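Local structure of stringent starvation protein B (Caulobacter vibrioides, 2QAS) at residues 21-27 with 120-126; 49-55 with 108-112; 58-64 with 101-106; 75-81 with 92-96. The protein probably acts as an adaptor that binds ssrA-tagged proteins and delivers them to the ClpX unfoldase for degradation. One frame throughout, in Å; residues are numbered along the deposited sequence.

In the fold
Contact 1 joins the first helix, 16-35, to the last strand, 120-123, and along the chain encloses contact 2, which encloses contact 3, which encloses contact 4. Contact 2, its centre about 11 Å from that of contact 1, pairs strands 47-52 and 110-115 of the same four-stranded antiparallel sheet; R25 NH1 reaches L110 O at 2.7 Å. In the second, three-stranded sheet contact 4 uses strand 89-96 and contact 3 its neighbour 99-106; their centres are about 13 Å apart and each about 22 Å from that of contact 1, across the chain's centre. Helix 16-35, which packs on the second subunit, sits at one side and the bound ssrA peptide, at contact 4, at the other.

Contact 1: residues 21-27 with 120-126; sequences QDALRGV and FALQFSA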
# COMPACT_ATOMS: atom_id res chain seq x y z
N GLN A 21 4.63 3.19 -4.20
CA GLN A 21 3.83 3.15 -5.42
C GLN A 21 3.08 1.82 -5.50
O GLN A 21 1.89 1.79 -5.76
CB GLN A 21 4.75 3.30 -6.64
CG GLN A 21 4.13 4.05 -7.81
CD GLN A 21 4.08 5.56 -7.57
OE1 GLN A 21 3.50 6.03 -6.58
NE2 GLN A 21 4.68 6.32 -8.49
N ASP A 22 3.79 0.72 -5.29
CA ASP A 22 3.18 -0.60 -5.32
C ASP A 22 2.14 -0.71 -4.23
O ASP A 22 1.03 -1.19 -4.46
CB ASP A 22 4.22 -1.70 -5.11
CG ASP A 22 5.31 -1.65 -6.14
OD1 ASP A 22 4.97 -1.60 -7.35
OD2 ASP A 22 6.50 -1.67 -5.75
N ALA A 23 2.52 -0.29 -3.03
CA ALA A 23 1.62 -0.33 -1.91
C ALA A 23 0.30 0.33 -2.29
O ALA A 23 -0.77 -0.18 -1.99
CB ALA A 23 2.23 0.38 -0.70
N LEU A 24 0.39 1.47 -2.98
CA LEU A 24 -0.81 2.19 -3.36
C LEU A 24 -1.64 1.56 -4.48
O LEU A 24 -2.84 1.82 -4.58
CB LEU A 24 -0.44 3.64 -3.70
CG LEU A 24 -0.06 4.43 -2.45
CD1 LEU A 24 0.41 5.82 -2.82
CD2 LEU A 24 -1.27 4.50 -1.51
N ARG A 25 -1.02 0.74 -5.32
CA ARG A 25 -1.77 0.07 -6.37
C ARG A 25 -2.81 -0.80 -5.68
O ARG A 25 -3.89 -1.07 -6.22
CB ARG A 25 -0.86 -0.80 -7.24
CG ARG A 25 0.07 0.00 -8.15
CD ARG A 25 0.90 -0.91 -9.04
NE ARG A 25 1.78 -0.15 -9.93
CZ ARG A 25 1.35 0.59 -10.96
NH1 ARG A 25 0.05 0.66 -11.23
NH2 ARG A 25 2.22 1.25 -11.71
N GLY A 26 -2.48 -1.21 -4.45
CA GLY A 26 -3.37 -2.04 -3.66
C GLY A 26 -4.68 -1.38 -3.30
O GLY A 26 -5.64 -2.07 -2.95
N VAL A 27 -4.73 -0.05 -3.35
CA VAL A 27 -5.97 0.66 -3.04
C VAL A 27 -6.95 0.44 -4.19
O VAL A 27 -8.16 0.33 -3.99
CB VAL A 27 -5.74 2.19 -2.86
CG1 VAL A 27 -7.07 2.91 -2.71
CG2 VAL A 27 -4.88 2.44 -1.64
N PHE A 120 -10.91 11.83 -5.28
CA PHE A 120 -9.74 11.11 -4.84
C PHE A 120 -9.02 10.57 -6.07
O PHE A 120 -9.63 9.91 -6.91
CB PHE A 120 -10.13 9.95 -3.92
CG PHE A 120 -8.97 9.09 -3.52
CD1 PHE A 120 -8.68 7.93 -4.22
CD2 PHE A 120 -8.12 9.49 -2.48
CE1 PHE A 120 -7.56 7.17 -3.91
CE2 PHE A 120 -6.99 8.73 -2.16
CZ PHE A 120 -6.71 7.57 -2.88
N ALA A 121 -7.73 10.85 -6.19
CA ALA A 121 -6.96 10.39 -7.34
C ALA A 121 -5.61 9.79 -6.98
O ALA A 121 -5.06 10.09 -5.93
CB ALA A 121 -6.76 11.55 -8.30
N LEU A 122 -5.09 8.93 -7.85
CA LEU A 122 -3.79 8.28 -7.66
C LEU A 122 -3.09 8.20 -9.00
O LEU A 122 -3.75 8.03 -10.03
CB LEU A 122 -3.95 6.87 -7.10
CG LEU A 122 -4.50 6.68 -5.68
CD1 LEU A 122 -4.67 5.19 -5.40
CD2 LEU A 122 -3.55 7.31 -4.66
N GLN A 123 -1.77 8.32 -9.01
CA GLN A 123 -0.99 8.23 -10.25
C GLN A 123 0.17 7.26 -10.02
O GLN A 123 0.93 7.42 -9.07
CB GLN A 123 -0.46 9.62 -10.64
CG GLN A 123 -1.56 10.68 -10.83
CD GLN A 123 -1.01 12.09 -11.12
OE1 GLN A 123 -0.28 12.29 -12.10
NE2 GLN A 123 -1.37 13.06 -10.28
N PHE A 124 0.30 6.26 -10.88
CA PHE A 124 1.36 5.26 -10.74
C PHE A 124 2.32 5.24 -11.92
O PHE A 124 2.28 6.11 -12.80
CB PHE A 124 0.79 3.85 -10.58
CG PHE A 124 -0.41 3.77 -9.69
CD1 PHE A 124 -1.68 4.01 -10.19
CD2 PHE A 124 -0.27 3.42 -8.36
CE1 PHE A 124 -2.79 3.91 -9.37
CE2 PHE A 124 -1.38 3.32 -7.53
CZ PHE A 124 -2.64 3.56 -8.04
N SER A 125 3.17 4.22 -11.93
CA SER A 125 4.18 3.99 -12.97
C SER A 125 4.94 5.26 -13.31
O SER A 125 5.63 5.33 -14.33
CB SER A 125 3.53 3.42 -14.24
OG SER A 125 4.51 3.02 -15.18
N ALA A 126 4.82 6.27 -12.45
CA ALA A 126 5.49 7.55 -12.65
C ALA A 126 6.48 7.81 -11.52
O ALA A 126 6.10 8.27 -10.44
CB ALA A 126 4.46 8.67 -12.71
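F124 fills the space beside helix 21-27. With chi1 at -41° its ring lies edge-on to the helix backbone, CD2 3.8 Å from Q21 O and CE2 3.5 Å from L24 C and 4.0 Å from L24 CB. L122, in an m,t rotamer, points the same way from the strand and sets CD1 4.1 Å from V27 CB and 3.9 Å from L24 O. V27 (t) extends this apolar row to F120, CG1 to CE1 4.5 Å. R25 is m,t,t, so its guanidinium passes over the turn after the strand: F124 CB lies over one face, 3.2 Å from NH2, and NH1 hydrogen-bonds to L110 O in the neighbouring strand 110-115. Q21 has an off-rotamer chi1 (-146°), setting CG 4.2 Å from S125 N; chi2 (76°) and chi3 (-57°) then carry NE2 to 3.1 Å from A126 O. Helix and strand axes run at 139° and approach to 9.5 Å, a spacing filled by these side chains. On the second subunit, A20, A23 and V27 pack against this helix, and Y16 stacks on F120. The result is an alpha/beta layer: the N-terminal helix covers its own sheet's edge and, in this dimer, packs on the second subunit.

Contact 2: residues 49-55 with 108-112; sequences ITFKTKA and AALTR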
# COMPACT_ATOMS: atom_id res chain seq x y z
N ILE A 49 -10.39 4.13 -14.37
CA ILE A 49 -9.14 3.39 -14.33
C ILE A 49 -8.39 3.62 -15.63
O ILE A 49 -8.94 3.44 -16.72
CB ILE A 49 -9.39 1.86 -14.23
CG1 ILE A 49 -10.34 1.55 -13.07
CG2 ILE A 49 -8.07 1.14 -14.07
CD1 ILE A 49 -9.82 1.98 -11.77
N THR A 50 -7.12 4.02 -15.54
CA THR A 50 -6.34 4.22 -16.76
C THR A 50 -5.20 3.22 -16.74
O THR A 50 -4.55 3.05 -15.72
CB THR A 50 -5.78 5.65 -16.84
OG1 THR A 50 -6.85 6.59 -16.66
CG2 THR A 50 -5.14 5.88 -18.19
N PHE A 51 -4.96 2.55 -17.86
CA PHE A 51 -3.89 1.56 -17.93
C PHE A 51 -3.15 1.52 -19.27
O PHE A 51 -3.64 2.00 -20.30
CB PHE A 51 -4.44 0.17 -17.66
CG PHE A 51 -5.43 -0.30 -18.69
CD1 PHE A 51 -6.74 0.15 -18.67
CD2 PHE A 51 -5.04 -1.20 -19.68
CE1 PHE A 51 -7.65 -0.28 -19.63
CE2 PHE A 51 -5.94 -1.64 -20.65
CZ PHE A 51 -7.25 -1.18 -20.62
N LYS A 52 -1.98 0.91 -19.23
CA LYS A 52 -1.13 0.77 -20.41
C LYS A 52 -1.61 -0.46 -21.17
O LYS A 52 -1.53 -1.57 -20.68
CB LYS A 52 0.33 0.58 -19.98
CG LYS A 52 1.35 1.01 -21.02
CD LYS A 52 1.42 2.53 -21.15
CE LYS A 52 2.26 2.96 -22.35
NZ LYS A 52 3.60 2.30 -22.37
N THR A 53 -2.12 -0.23 -22.38
CA THR A 53 -2.65 -1.28 -23.25
C THR A 53 -1.63 -2.35 -23.63
O THR A 53 -1.99 -3.52 -23.79
CB THR A 53 -3.20 -0.67 -24.54
OG1 THR A 53 -4.24 0.26 -24.22
CG2 THR A 53 -3.75 -1.75 -25.45
N LYS A 54 -0.37 -1.95 -23.80
CA LYS A 54 0.67 -2.89 -24.19
C LYS A 54 1.36 -3.59 -23.03
O LYS A 54 2.12 -4.54 -23.23
CB LYS A 54 1.71 -2.18 -25.07
CG LYS A 54 1.24 -1.96 -26.51
CD LYS A 54 2.31 -1.27 -27.35
CE LYS A 54 1.96 -1.30 -28.83
NZ LYS A 54 0.67 -0.62 -29.10
N ALA A 55 1.11 -3.12 -21.81
CA ALA A 55 1.70 -3.75 -20.64
C ALA A 55 1.44 -5.26 -20.75
O ALA A 55 0.39 -5.68 -21.23
CB ALA A 55 1.05 -3.19 -19.37
N ALA A 108 -0.50 -3.98 -12.19
CA ALA A 108 0.79 -3.45 -12.59
C ALA A 108 0.66 -2.53 -13.80
O ALA A 108 1.46 -1.60 -13.98
CB ALA A 108 1.75 -4.59 -12.90
N ALA A 109 -0.34 -2.77 -14.64
CA ALA A 109 -0.53 -1.96 -15.83
C ALA A 109 -1.14 -0.59 -15.52
O ALA A 109 -1.05 0.32 -16.33
CB ALA A 109 -1.39 -2.71 -16.82
N LEU A 110 -1.75 -0.45 -14.35
CA LEU A 110 -2.38 0.80 -13.95
C LEU A 110 -1.46 2.00 -13.94
O LEU A 110 -0.29 1.90 -13.56
CB LEU A 110 -3.01 0.66 -12.57
CG LEU A 110 -4.48 0.23 -12.55
CD1 LEU A 110 -4.70 -0.98 -13.43
CD2 LEU A 110 -4.85 -0.06 -11.12
N THR A 111 -2.00 3.15 -14.34
CA THR A 111 -1.22 4.38 -14.34
C THR A 111 -2.01 5.50 -13.68
O THR A 111 -1.46 6.53 -13.30
CB THR A 111 -0.81 4.81 -15.76
OG1 THR A 111 -1.95 5.28 -16.48
CG2 THR A 111 -0.19 3.65 -16.52
N ARG A 112 -3.32 5.32 -13.53
CA ARG A 112 -4.11 6.36 -12.90
C ARG A 112 -5.41 5.83 -12.32
O ARG A 112 -6.00 4.89 -12.85
CB ARG A 112 -4.41 7.48 -13.91
CG ARG A 112 -4.83 8.78 -13.25
CD ARG A 112 -5.87 9.52 -14.06
NE ARG A 112 -6.31 10.74 -13.39
CZ ARG A 112 -7.43 11.40 -13.68
NH1 ARG A 112 -8.23 10.95 -14.65
NH2 ARG A 112 -7.75 12.50 -13.01
O HOH W 1 -8.32 7.64 -14.49
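The T50 side chain overlaps that of R112 on the same sheet face, CB to CB 3.7 Å, and T50 CG2 lies 3.7 Å from T111 OG1, itself hydrogen-bonded to E71 of strand 71-76. The backbone repeats this two-to-one match: T50 N donates to R112 O (3.0 Å), while T50 O accepts from T111 N (2.9 Å) and, weakly, from R112 N (3.4 Å). This classic beta bulge shifts the antiparallel register by one before the non-hydrogen-bonded pair F51-L110, CA to CA 4.3 Å. K52 N then bonds to A109 O at 3.1 Å. On the face of F51 and L110, I49 CG2 packs on L110 CG (4.0 Å) and F51 CB on L110 CD1 (4.4 Å); V105 and F90 of the second sheet cover it. On the T50 face a water lies 2.8 Å from T50 OG1 and weakly accepts from R112 NH1 at 3.3 Å; T50 OG1 is also hydrogen-bonded to T73. Beyond the strand end, A55 CB closes on A109 CB at 3.6 Å.

Contact 3: residues 58-64 with 101-106; sequences VSGPQDL and KRLSVP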
# COMPACT_ATOMS: atom_id res chain seq x y z
N VAL A 58 -2.19 -7.85 -20.14
CA VAL A 58 -3.51 -7.37 -20.52
C VAL A 58 -4.02 -8.04 -21.79
O VAL A 58 -3.30 -8.18 -22.78
CB VAL A 58 -3.56 -5.81 -20.67
CG1 VAL A 58 -2.26 -5.19 -20.26
CG2 VAL A 58 -3.95 -5.42 -22.08
N SER A 59 -5.27 -8.46 -21.74
CA SER A 59 -5.89 -9.11 -22.87
C SER A 59 -7.22 -8.43 -23.18
O SER A 59 -7.87 -7.88 -22.30
CB SER A 59 -6.11 -10.59 -22.57
OG SER A 59 -6.74 -10.73 -21.31
N GLY A 60 -7.60 -8.46 -24.45
CA GLY A 60 -8.85 -7.84 -24.86
C GLY A 60 -9.05 -8.07 -26.34
O GLY A 60 -8.15 -8.60 -26.99
N PRO A 61 -10.20 -7.70 -26.90
CA PRO A 61 -10.37 -7.94 -28.34
C PRO A 61 -9.23 -7.24 -29.08
O PRO A 61 -8.88 -6.10 -28.77
CB PRO A 61 -11.73 -7.31 -28.64
CG PRO A 61 -12.46 -7.45 -27.33
CD PRO A 61 -11.40 -7.06 -26.34
N GLN A 62 -8.65 -7.94 -30.05
CA GLN A 62 -7.54 -7.41 -30.83
C GLN A 62 -7.90 -6.06 -31.46
O GLN A 62 -7.09 -5.13 -31.48
CB GLN A 62 -7.15 -8.41 -31.93
CG GLN A 62 -5.66 -8.43 -32.25
CD GLN A 62 -5.30 -9.43 -33.35
OE1 GLN A 62 -5.64 -9.23 -34.52
NE2 GLN A 62 -4.61 -10.51 -32.98
N ASP A 63 -9.13 -5.96 -31.97
CA ASP A 63 -9.60 -4.73 -32.60
C ASP A 63 -9.56 -3.56 -31.63
O ASP A 63 -9.01 -2.51 -31.94
CB ASP A 63 -11.04 -4.92 -33.10
CG ASP A 63 -11.99 -5.37 -31.99
OD1 ASP A 63 -11.88 -6.53 -31.54
OD2 ASP A 63 -12.84 -4.54 -31.56
N LEU A 64 -10.14 -3.76 -30.46
CA LEU A 64 -10.19 -2.74 -29.42
C LEU A 64 -8.80 -2.28 -28.99
O LEU A 64 -8.52 -1.08 -28.97
CB LEU A 64 -10.96 -3.27 -28.21
CG LEU A 64 -11.03 -2.38 -26.98
CD1 LEU A 64 -11.65 -1.04 -27.35
CD2 LEU A 64 -11.85 -3.08 -25.90
N LYS A 101 -17.74 -6.41 -24.47
CA LYS A 101 -16.41 -7.00 -24.61
C LYS A 101 -15.72 -7.20 -23.26
O LYS A 101 -15.95 -6.45 -22.31
CB LYS A 101 -15.53 -6.11 -25.50
CG LYS A 101 -16.06 -5.91 -26.90
CD LYS A 101 -15.24 -4.89 -27.67
CE LYS A 101 -15.83 -4.65 -29.07
NZ LYS A 101 -15.93 -5.91 -29.88
N ARG A 102 -14.86 -8.22 -23.19
CA ARG A 102 -14.13 -8.56 -21.97
C ARG A 102 -12.71 -8.01 -21.94
O ARG A 102 -12.04 -7.92 -22.96
CB ARG A 102 -14.07 -10.07 -21.80
CG ARG A 102 -15.10 -10.63 -20.83
CD ARG A 102 -14.48 -10.99 -19.49
NE ARG A 102 -15.35 -10.57 -18.41
CZ ARG A 102 -15.16 -10.86 -17.13
NH1 ARG A 102 -14.12 -11.59 -16.75
NH2 ARG A 102 -15.99 -10.38 -16.22
N LEU A 103 -12.26 -7.66 -20.74
CA LEU A 103 -10.92 -7.11 -20.55
C LEU A 103 -10.30 -7.65 -19.28
O LEU A 103 -10.98 -7.87 -18.28
CB LEU A 103 -10.97 -5.60 -20.41
CG LEU A 103 -11.20 -4.73 -21.63
CD1 LEU A 103 -11.25 -3.28 -21.16
CD2 LEU A 103 -10.08 -4.93 -22.64
N SER A 104 -8.99 -7.85 -19.34
CA SER A 104 -8.22 -8.30 -18.20
C SER A 104 -7.09 -7.31 -18.05
O SER A 104 -6.34 -7.06 -18.99
CB SER A 104 -7.66 -9.70 -18.43
OG SER A 104 -8.61 -10.66 -18.01
N VAL A 105 -6.98 -6.73 -16.86
CA VAL A 105 -5.94 -5.74 -16.62
C VAL A 105 -5.17 -6.03 -15.33
O VAL A 105 -5.77 -6.21 -14.27
CB VAL A 105 -6.55 -4.33 -16.54
CG1 VAL A 105 -5.46 -3.30 -16.29
CG2 VAL A 105 -7.31 -4.03 -17.82
N PRO A 106 -3.83 -6.09 -15.42
CA PRO A 106 -3.06 -6.35 -14.20
C PRO A 106 -2.99 -5.05 -13.42
O PRO A 106 -3.05 -3.97 -14.01
CB PRO A 106 -1.69 -6.78 -14.74
CG PRO A 106 -1.98 -7.26 -16.12
CD PRO A 106 -2.98 -6.25 -16.61
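Backbone hydrogen bonds hold the middle of the contact. S59 and S104 form a single antiparallel bridge of the hydrogen-bonded kind, CA to CA 5.3 Å: S59 N donates to S104 O (3.3 Å) and S104 N to S59 O (3.2 Å). Two CA-H...O contacts flank it, V58 CA to S104 O at 3.2 Å and L103 CA to S59 O at 3.6 Å. Just before helix 62-67, residues 58-60 thus add a short edge pairing to strand 99-106, outermost in the three-stranded sheet and bonded on its other edge to strand 89-96. Apolar contacts lie at both ends of this bridge. V58 CG1 touches P106 CD at 3.9 Å. In the other direction G60 CA passes 3.9 Å from L103 CD2; a side chain at G60 would clash with that methyl. P61, at the N-cap position of helix 62-67, sets CG 3.8 Å from K101 CD and CD 4.5 Å from L103 CD2, and L64 CD2 meets L103 CD2 at 4.1 Å. L64 also packs on F96 of strand 89-96. A charged pair lies beside the helix start: D63 OD2 and K101 NZ form a long salt bridge (3.8 Å), and K101 CD lies 4.2 Å from L64 CD2. The chemistry implies a join specified by one pair of main-chain bonds and by apolar contacts of valine, prolines, leucines and the lysine's aliphatic part, with the ion pair a looser addition.

Contact 4: residues 75-81 with 92-96; sequences VLQHQYW and VTLKF
This is a loop-and-strand contact at the ssrA-peptide site, with a single antiparallel bridge where strand 81-85 begins beside strand 89-96. W81 and T93 form the hydrogen-bonded pair, CA to CA 5.1 Å: W81 N donates to T93 O and T93 N to W81 O, each 3.0 Å. After strand 71-76 the chain turns through Q77 (phi/psi -148/-79), H78 (-96/-22) and Q79 (-136/84), then extends at Y80 (-156/143) and W81 (-134/156); 92-96 is extended throughout. Past the bridge a water fills the gap, donating to Q79 O (2.7 Å) and accepting from K95 N (2.8 Å). L94 (m,t) turns CD2 to L76 CD2 (3.9 Å), Y80 CB (3.5 Å; chi1 p, 70°) and Q79 O (3.4 Å); V92 (t) CG1 meets Y80 CB at 3.9 Å and L76 CD2 at 4.2 Å. W81 (chi1 -63°, chi2 -91°) brings CH2 3.9 Å from K95 NZ. Q79 NE2 hydrogen-bonds to the peptide backbone, and V75, Q77, H78 and K95 also bond to the peptide, consistent with recognition of the ssrA tag. L76 of strand 71-76 pairs with L47 of 47-52, and V92 and L94 with L103 and K101 of 99-106, so the contact bridges the two sheets.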
# COMPACT_ATOMS: atom_id res chain seq x y z
N VAL A 75 -14.41 3.55 -17.47
CA VAL A 75 -15.16 4.07 -16.35
C VAL A 75 -16.07 2.96 -15.85
O VAL A 75 -16.67 2.23 -16.65
CB VAL A 75 -15.99 5.32 -16.77
CG1 VAL A 75 -16.91 4.98 -17.93
CG2 VAL A 75 -16.78 5.85 -15.59
N LEU A 76 -16.11 2.80 -14.53
CA LEU A 76 -16.93 1.78 -13.89
C LEU A 76 -18.01 2.53 -13.12
O LEU A 76 -17.79 3.00 -12.01
CB LEU A 76 -16.09 0.94 -12.93
CG LEU A 76 -14.95 0.16 -13.61
CD1 LEU A 76 -14.17 -0.61 -12.56
CD2 LEU A 76 -15.53 -0.78 -14.66
N GLN A 77 -19.18 2.65 -13.74
CA GLN A 77 -20.27 3.39 -13.13
C GLN A 77 -21.62 2.80 -13.51
O GLN A 77 -22.22 2.05 -12.74
CB GLN A 77 -20.16 4.86 -13.56
CG GLN A 77 -21.25 5.81 -13.07
CD GLN A 77 -20.94 7.28 -13.41
OE1 GLN A 77 -20.57 7.62 -14.54
NE2 GLN A 77 -21.08 8.16 -12.42
N HIS A 78 -22.08 3.14 -14.72
CA HIS A 78 -23.38 2.68 -15.21
C HIS A 78 -23.33 1.45 -16.08
O HIS A 78 -24.34 0.76 -16.21
CB HIS A 78 -24.07 3.78 -16.01
CG HIS A 78 -24.23 5.06 -15.26
ND1 HIS A 78 -23.69 6.25 -15.68
CD2 HIS A 78 -24.86 5.33 -14.09
CE1 HIS A 78 -23.96 7.20 -14.81
NE2 HIS A 78 -24.68 6.67 -13.83
N GLN A 79 -22.19 1.16 -16.69
CA GLN A 79 -22.13 0.03 -17.61
C GLN A 79 -20.94 -0.91 -17.52
O GLN A 79 -19.95 -0.76 -18.24
CB GLN A 79 -22.27 0.54 -19.05
CG GLN A 79 -23.64 1.20 -19.31
CD GLN A 79 -23.81 1.63 -20.76
OE1 GLN A 79 -23.62 0.83 -21.67
NE2 GLN A 79 -24.18 2.89 -20.97
N TYR A 80 -21.04 -1.86 -16.59
CA TYR A 80 -20.01 -2.87 -16.41
C TYR A 80 -20.65 -4.09 -15.77
O TYR A 80 -21.53 -3.99 -14.92
CB TYR A 80 -18.85 -2.36 -15.55
CG TYR A 80 -19.16 -2.15 -14.09
CD1 TYR A 80 -19.69 -0.95 -13.64
CD2 TYR A 80 -18.85 -3.13 -13.15
CE1 TYR A 80 -19.88 -0.72 -12.27
CE2 TYR A 80 -19.03 -2.92 -11.80
CZ TYR A 80 -19.55 -1.70 -11.36
OH TYR A 80 -19.71 -1.48 -10.01
N TRP A 81 -20.19 -5.25 -16.19
CA TRP A 81 -20.75 -6.49 -15.72
C TRP A 81 -19.66 -7.45 -15.35
O TRP A 81 -18.53 -7.35 -15.84
CB TRP A 81 -21.59 -7.11 -16.84
CG TRP A 81 -22.76 -6.27 -17.23
CD1 TRP A 81 -24.02 -6.34 -16.71
CD2 TRP A 81 -22.76 -5.15 -18.14
NE1 TRP A 81 -24.80 -5.33 -17.23
CE2 TRP A 81 -24.06 -4.59 -18.11
CE3 TRP A 81 -21.79 -4.57 -18.97
CZ2 TRP A 81 -24.41 -3.47 -18.87
CZ3 TRP A 81 -22.14 -3.46 -19.74
CH2 TRP A 81 -23.44 -2.92 -19.68
N VAL A 92 -13.27 -7.50 -16.53
CA VAL A 92 -14.60 -6.87 -16.55
C VAL A 92 -15.19 -6.88 -17.95
O VAL A 92 -14.46 -6.89 -18.94
CB VAL A 92 -14.54 -5.35 -16.19
CG1 VAL A 92 -15.89 -4.86 -15.73
CG2 VAL A 92 -13.50 -5.08 -15.16
N THR A 93 -16.51 -6.83 -18.03
CA THR A 93 -17.18 -6.75 -19.32
C THR A 93 -17.71 -5.33 -19.44
O THR A 93 -18.41 -4.85 -18.54
CB THR A 93 -18.36 -7.71 -19.40
OG1 THR A 93 -17.89 -9.06 -19.31
CG2 THR A 93 -19.10 -7.52 -20.72
N LEU A 94 -17.38 -4.67 -20.54
CA LEU A 94 -17.84 -3.32 -20.80
C LEU A 94 -18.42 -3.28 -22.23
O LEU A 94 -18.30 -4.24 -22.98
CB LEU A 94 -16.65 -2.36 -20.70
CG LEU A 94 -15.84 -2.30 -19.40
CD1 LEU A 94 -14.66 -1.37 -19.59
CD2 LEU A 94 -16.72 -1.83 -18.24
N LYS A 95 -19.03 -2.16 -22.60
CA LYS A 95 -19.61 -2.01 -23.93
C LYS A 95 -18.92 -0.95 -24.75
O LYS A 95 -18.64 0.14 -24.26
CB LYS A 95 -21.08 -1.65 -23.84
CG LYS A 95 -21.97 -2.83 -23.64
CD LYS A 95 -23.42 -2.41 -23.59
CE LYS A 95 -24.30 -3.63 -23.42
NZ LYS A 95 -25.61 -3.22 -22.89
N PHE A 96 -18.65 -1.26 -26.01
CA PHE A 96 -18.02 -0.32 -26.92
C PHE A 96 -18.91 -0.27 -28.15
O PHE A 96 -19.05 -1.26 -28.87
CB PHE A 96 -16.61 -0.80 -27.27
CG PHE A 96 -15.73 -1.01 -26.08
CD1 PHE A 96 -15.82 -2.17 -25.33
CD2 PHE A 96 -14.84 -0.01 -25.67
CE1 PHE A 96 -15.03 -2.35 -24.19
CE2 PHE A 96 -14.05 -0.18 -24.52
CZ PHE A 96 -14.15 -1.35 -23.79
O HOH W 2 -19.23 -0.09 -20.79